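Local coordinates for D-lactate dehydrogenase (Fermentative) (Pseudomonas aeruginosa, PDB 6ABJ), which probably catalyses the NADH-dependent interconversion of pyruvate and D-lactate in fermentation, working as a tetramer, at residues B[128-140]-B[149-161]. Sequence-based numbering, arbitrary orientation.
Sequences LILTLNRRLHRAY and SLHGLTGFDLHGK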
# COMPACT_ATOMS: atom_id res chain seq x y z
N LEU B 128 -18.69 -3.22 -4.42
CA LEU B 128 -17.60 -4.01 -5.03
C LEU B 128 -17.65 -3.69 -6.52
O LEU B 128 -16.61 -3.52 -7.17
CB LEU B 128 -17.83 -5.54 -4.79
CG LEU B 128 -17.43 -6.02 -3.36
CD1 LEU B 128 -17.76 -7.54 -3.28
CD2 LEU B 128 -16.00 -5.76 -3.03
N ILE B 129 -18.85 -3.61 -7.07
CA ILE B 129 -18.98 -3.27 -8.51
C ILE B 129 -18.33 -1.93 -8.82
O ILE B 129 -17.54 -1.80 -9.78
CB ILE B 129 -20.49 -3.22 -8.92
CG1 ILE B 129 -21.02 -4.64 -8.95
CG2 ILE B 129 -20.66 -2.59 -10.29
CD1 ILE B 129 -22.48 -4.82 -9.13
N LEU B 130 -18.63 -0.92 -8.01
CA LEU B 130 -18.15 0.42 -8.32
C LEU B 130 -16.68 0.56 -8.09
O LEU B 130 -16.00 1.19 -8.87
CB LEU B 130 -18.91 1.46 -7.51
CG LEU B 130 -20.28 1.78 -8.17
CD1 LEU B 130 -21.15 2.40 -7.15
CD2 LEU B 130 -20.10 2.62 -9.44
N THR B 131 -16.15 -0.08 -7.03
CA THR B 131 -14.74 0.00 -6.81
C THR B 131 -13.96 -0.67 -7.97
O THR B 131 -12.92 -0.18 -8.38
CB THR B 131 -14.26 -0.49 -5.40
OG1 THR B 131 -12.87 -0.15 -5.28
CG2 THR B 131 -14.31 -1.91 -5.24
N LEU B 132 -14.44 -1.81 -8.41
CA LEU B 132 -13.78 -2.49 -9.50
C LEU B 132 -13.88 -1.67 -10.81
O LEU B 132 -12.90 -1.53 -11.54
CB LEU B 132 -14.41 -3.86 -9.73
CG LEU B 132 -14.05 -4.97 -8.71
CD1 LEU B 132 -15.05 -6.11 -8.76
CD2 LEU B 132 -12.62 -5.44 -9.04
N ASN B 133 -15.07 -1.15 -11.07
CA ASN B 133 -15.36 -0.45 -12.32
C ASN B 133 -14.44 0.80 -12.41
O ASN B 133 -13.71 0.99 -13.39
CB ASN B 133 -16.81 -0.05 -12.29
CG ASN B 133 -17.27 0.69 -13.52
OD1 ASN B 133 -16.48 1.39 -14.19
ND2 ASN B 133 -18.57 0.65 -13.76
N ARG B 134 -14.46 1.60 -11.35
CA ARG B 134 -13.77 2.86 -11.34
C ARG B 134 -12.31 2.71 -10.74
O ARG B 134 -11.58 3.71 -10.57
CB ARG B 134 -14.56 3.96 -10.66
CG ARG B 134 -16.02 4.08 -11.14
CD ARG B 134 -16.11 4.25 -12.65
NE ARG B 134 -15.64 5.55 -12.99
CZ ARG B 134 -16.39 6.64 -13.18
NH1 ARG B 134 -17.69 6.60 -13.23
NH2 ARG B 134 -15.79 7.76 -13.41
N ARG B 135 -11.94 1.48 -10.41
CA ARG B 135 -10.62 1.21 -9.87
C ARG B 135 -10.31 2.07 -8.66
O ARG B 135 -9.18 2.55 -8.50
CB ARG B 135 -9.55 1.44 -10.94
CG ARG B 135 -9.47 0.34 -11.98
CD ARG B 135 -10.46 0.59 -13.10
NE ARG B 135 -10.00 0.04 -14.37
CZ ARG B 135 -10.81 -0.46 -15.30
NH1 ARG B 135 -12.12 -0.47 -15.10
NH2 ARG B 135 -10.31 -0.94 -16.43
N LEU B 136 -11.30 2.26 -7.80
CA LEU B 136 -11.15 3.17 -6.71
C LEU B 136 -10.07 2.76 -5.67
O LEU B 136 -9.43 3.59 -5.12
CB LEU B 136 -12.45 3.34 -5.98
CG LEU B 136 -13.64 3.94 -6.81
CD1 LEU B 136 -14.95 4.00 -6.04
CD2 LEU B 136 -13.23 5.26 -7.41
N HIS B 137 -9.91 1.46 -5.47
CA HIS B 137 -8.88 0.92 -4.55
C HIS B 137 -7.49 1.24 -5.12
O HIS B 137 -6.57 1.68 -4.38
CB HIS B 137 -9.13 -0.59 -4.37
CG HIS B 137 -9.11 -1.38 -5.63
ND1 HIS B 137 -10.08 -1.31 -6.60
CD2 HIS B 137 -8.23 -2.28 -6.09
CE1 HIS B 137 -9.79 -2.11 -7.58
NE2 HIS B 137 -8.67 -2.73 -7.28
N ARG B 138 -7.35 1.14 -6.44
CA ARG B 138 -6.05 1.50 -7.11
C ARG B 138 -5.82 3.02 -7.05
O ARG B 138 -4.71 3.49 -6.76
CB ARG B 138 -6.03 1.02 -8.52
CG ARG B 138 -6.21 -0.54 -8.63
CD ARG B 138 -5.87 -1.06 -10.06
NE ARG B 138 -4.47 -0.79 -10.37
CZ ARG B 138 -3.98 -0.48 -11.58
NH1 ARG B 138 -4.76 -0.47 -12.66
NH2 ARG B 138 -2.68 -0.22 -11.67
N ALA B 139 -6.88 3.80 -7.37
CA ALA B 139 -6.77 5.28 -7.27
C ALA B 139 -6.34 5.78 -5.90
O ALA B 139 -5.49 6.62 -5.78
CB ALA B 139 -8.06 5.92 -7.68
N TYR B 140 -6.97 5.24 -4.86
CA TYR B 140 -6.66 5.63 -3.50
C TYR B 140 -5.22 5.46 -3.24
O TYR B 140 -4.55 6.37 -2.68
CB TYR B 140 -7.52 4.77 -2.49
CG TYR B 140 -7.13 4.97 -1.12
CD1 TYR B 140 -7.44 6.14 -0.46
CD2 TYR B 140 -6.45 3.97 -0.43
CE1 TYR B 140 -7.06 6.35 0.87
CE2 TYR B 140 -6.01 4.17 0.84
CZ TYR B 140 -6.36 5.35 1.52
OH TYR B 140 -5.91 5.54 2.78
N SER B 149 -1.92 10.53 -11.49
CA SER B 149 -2.04 10.11 -12.86
C SER B 149 -3.15 9.08 -13.01
O SER B 149 -3.47 8.33 -12.09
CB SER B 149 -0.69 9.59 -13.35
OG SER B 149 -0.42 8.27 -12.93
N LEU B 150 -3.80 9.11 -14.19
CA LEU B 150 -5.03 8.40 -14.39
C LEU B 150 -4.91 7.17 -15.29
O LEU B 150 -5.92 6.46 -15.52
CB LEU B 150 -6.13 9.34 -14.93
CG LEU B 150 -6.53 10.45 -14.00
CD1 LEU B 150 -7.69 11.22 -14.63
CD2 LEU B 150 -6.97 9.89 -12.65
N HIS B 151 -3.72 6.92 -15.85
CA HIS B 151 -3.56 5.72 -16.74
C HIS B 151 -4.13 4.45 -16.12
O HIS B 151 -3.88 4.16 -14.95
CB HIS B 151 -2.10 5.47 -17.16
CG HIS B 151 -1.19 5.11 -16.01
ND1 HIS B 151 -0.99 3.80 -15.63
CD2 HIS B 151 -0.55 5.87 -15.11
CE1 HIS B 151 -0.22 3.78 -14.56
NE2 HIS B 151 0.04 5.02 -14.19
N GLY B 152 -4.85 3.67 -16.91
CA GLY B 152 -5.41 2.42 -16.48
C GLY B 152 -6.64 2.46 -15.57
O GLY B 152 -7.19 1.42 -15.26
N LEU B 153 -7.14 3.65 -15.21
CA LEU B 153 -8.27 3.79 -14.31
C LEU B 153 -9.64 3.99 -14.99
O LEU B 153 -10.66 4.05 -14.30
CB LEU B 153 -8.03 4.95 -13.34
CG LEU B 153 -6.75 4.93 -12.54
CD1 LEU B 153 -6.71 6.09 -11.56
CD2 LEU B 153 -6.60 3.61 -11.72
N THR B 154 -9.65 4.03 -16.34
CA THR B 154 -10.87 4.22 -17.07
C THR B 154 -11.87 3.11 -16.80
O THR B 154 -11.55 1.91 -17.03
CB THR B 154 -10.61 4.32 -18.58
OG1 THR B 154 -9.66 5.32 -18.80
CG2 THR B 154 -11.89 4.71 -19.32
N GLY B 155 -13.09 3.48 -16.44
CA GLY B 155 -14.18 2.52 -16.22
C GLY B 155 -15.22 2.53 -17.32
O GLY B 155 -14.91 2.81 -18.50
N PHE B 156 -16.43 2.17 -16.94
CA PHE B 156 -17.56 2.13 -17.83
C PHE B 156 -18.81 2.63 -17.10
O PHE B 156 -18.97 2.44 -15.89
CB PHE B 156 -17.73 0.71 -18.39
CG PHE B 156 -18.02 -0.35 -17.35
CD1 PHE B 156 -16.98 -1.05 -16.75
CD2 PHE B 156 -19.29 -0.68 -16.99
CE1 PHE B 156 -17.25 -2.07 -15.86
CE2 PHE B 156 -19.56 -1.72 -16.08
CZ PHE B 156 -18.51 -2.44 -15.55
N ASP B 157 -19.69 3.28 -17.85
CA ASP B 157 -20.95 3.70 -17.28
C ASP B 157 -21.75 2.45 -16.92
O ASP B 157 -21.85 1.52 -17.72
CB ASP B 157 -21.78 4.46 -18.30
CG ASP B 157 -21.20 5.79 -18.67
OD1 ASP B 157 -20.16 6.17 -18.09
OD2 ASP B 157 -21.79 6.45 -19.54
N LEU B 158 -22.35 2.43 -15.74
CA LEU B 158 -23.29 1.42 -15.41
C LEU B 158 -24.64 1.58 -16.17
O LEU B 158 -25.29 0.59 -16.60
CB LEU B 158 -23.58 1.41 -13.92
CG LEU B 158 -22.42 0.96 -13.00
CD1 LEU B 158 -22.76 1.09 -11.55
CD2 LEU B 158 -21.96 -0.48 -13.31
N HIS B 159 -25.05 2.83 -16.32
CA HIS B 159 -26.24 3.14 -17.12
C HIS B 159 -26.25 2.39 -18.43
O HIS B 159 -25.31 2.48 -19.19
CB HIS B 159 -26.34 4.65 -17.34
CG HIS B 159 -27.59 5.06 -18.04
ND1 HIS B 159 -27.60 5.46 -19.36
CD2 HIS B 159 -28.87 5.11 -17.62
CE1 HIS B 159 -28.84 5.72 -19.73
NE2 HIS B 159 -29.62 5.52 -18.69
N GLY B 160 -27.31 1.63 -18.70
CA GLY B 160 -27.46 0.96 -19.97
C GLY B 160 -26.85 -0.44 -20.00
O GLY B 160 -27.18 -1.25 -20.89
N LYS B 161 -26.02 -0.79 -19.01
CA LYS B 161 -25.40 -2.11 -19.02
C LYS B 161 -26.38 -3.21 -18.55
O LYS B 161 -27.35 -2.94 -17.82
CB LYS B 161 -24.14 -2.16 -18.14
CG LYS B 161 -23.02 -1.23 -18.54
CD LYS B 161 -22.56 -1.52 -19.98
CE LYS B 161 -21.40 -0.66 -20.48
NZ LYS B 161 -21.68 0.79 -20.31
O HOH W 1 -12.72 5.66 -13.70
O HOH W 2 -19.34 4.19 -13.63
O HOH W 3 -7.18 -1.08 -16.34
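The side-chain amide of Asn133 lies nearly flat on the ring of Phe156. The two planes are 17° apart, and ND2 of Asn133 sits 3.3 Å above the ring plane, over its centre. The same amide grips the Phe156 backbone at both ends. Phe156 N donates to Asn133 OD1 (2.9 Å) in an almost straight bond, and Asn133 ND2 donates to Phe156 O (2.8 Å). The two bonds fix the rotation of the amide. Asn133 CG is anti to the backbone N (chi1 180°), which carries the amide out to the loop.

The Arg135 guanidinium has Thr154 O over the centre of one face, 2.9 Å above the plane; no hydrogen bond results. A water lies at its edge, linking NH2 to Gly152 O. Arg135 NE donates to Gly152 O at 3.3 Å. Arg135 NH1 turns back to Asn133 O (2.8 Å) and also bonds Tyr270 OH. The chain bends at chi2 (86°) to reach the loop.

Two further waters join Arg134 to Leu153 O and Phe156 O, while its NH1 and NH2 also bond the backbone oxygens of Ala120 and Ala313 of a neighbouring subunit. Leu158 packs on Ile129 and Leu130. Leu153 CD2 meets Arg135 CB at 3.7 Å.

A Schellman motif ends helix 118-134, with Arg135 at positive phi as its C-prime residue and as N-cap of helix 136-143. The contact lashes this helix junction to the loop leading into strand 162-166, the first strand, in sequence, of the Rossmann-type NAD-binding domain.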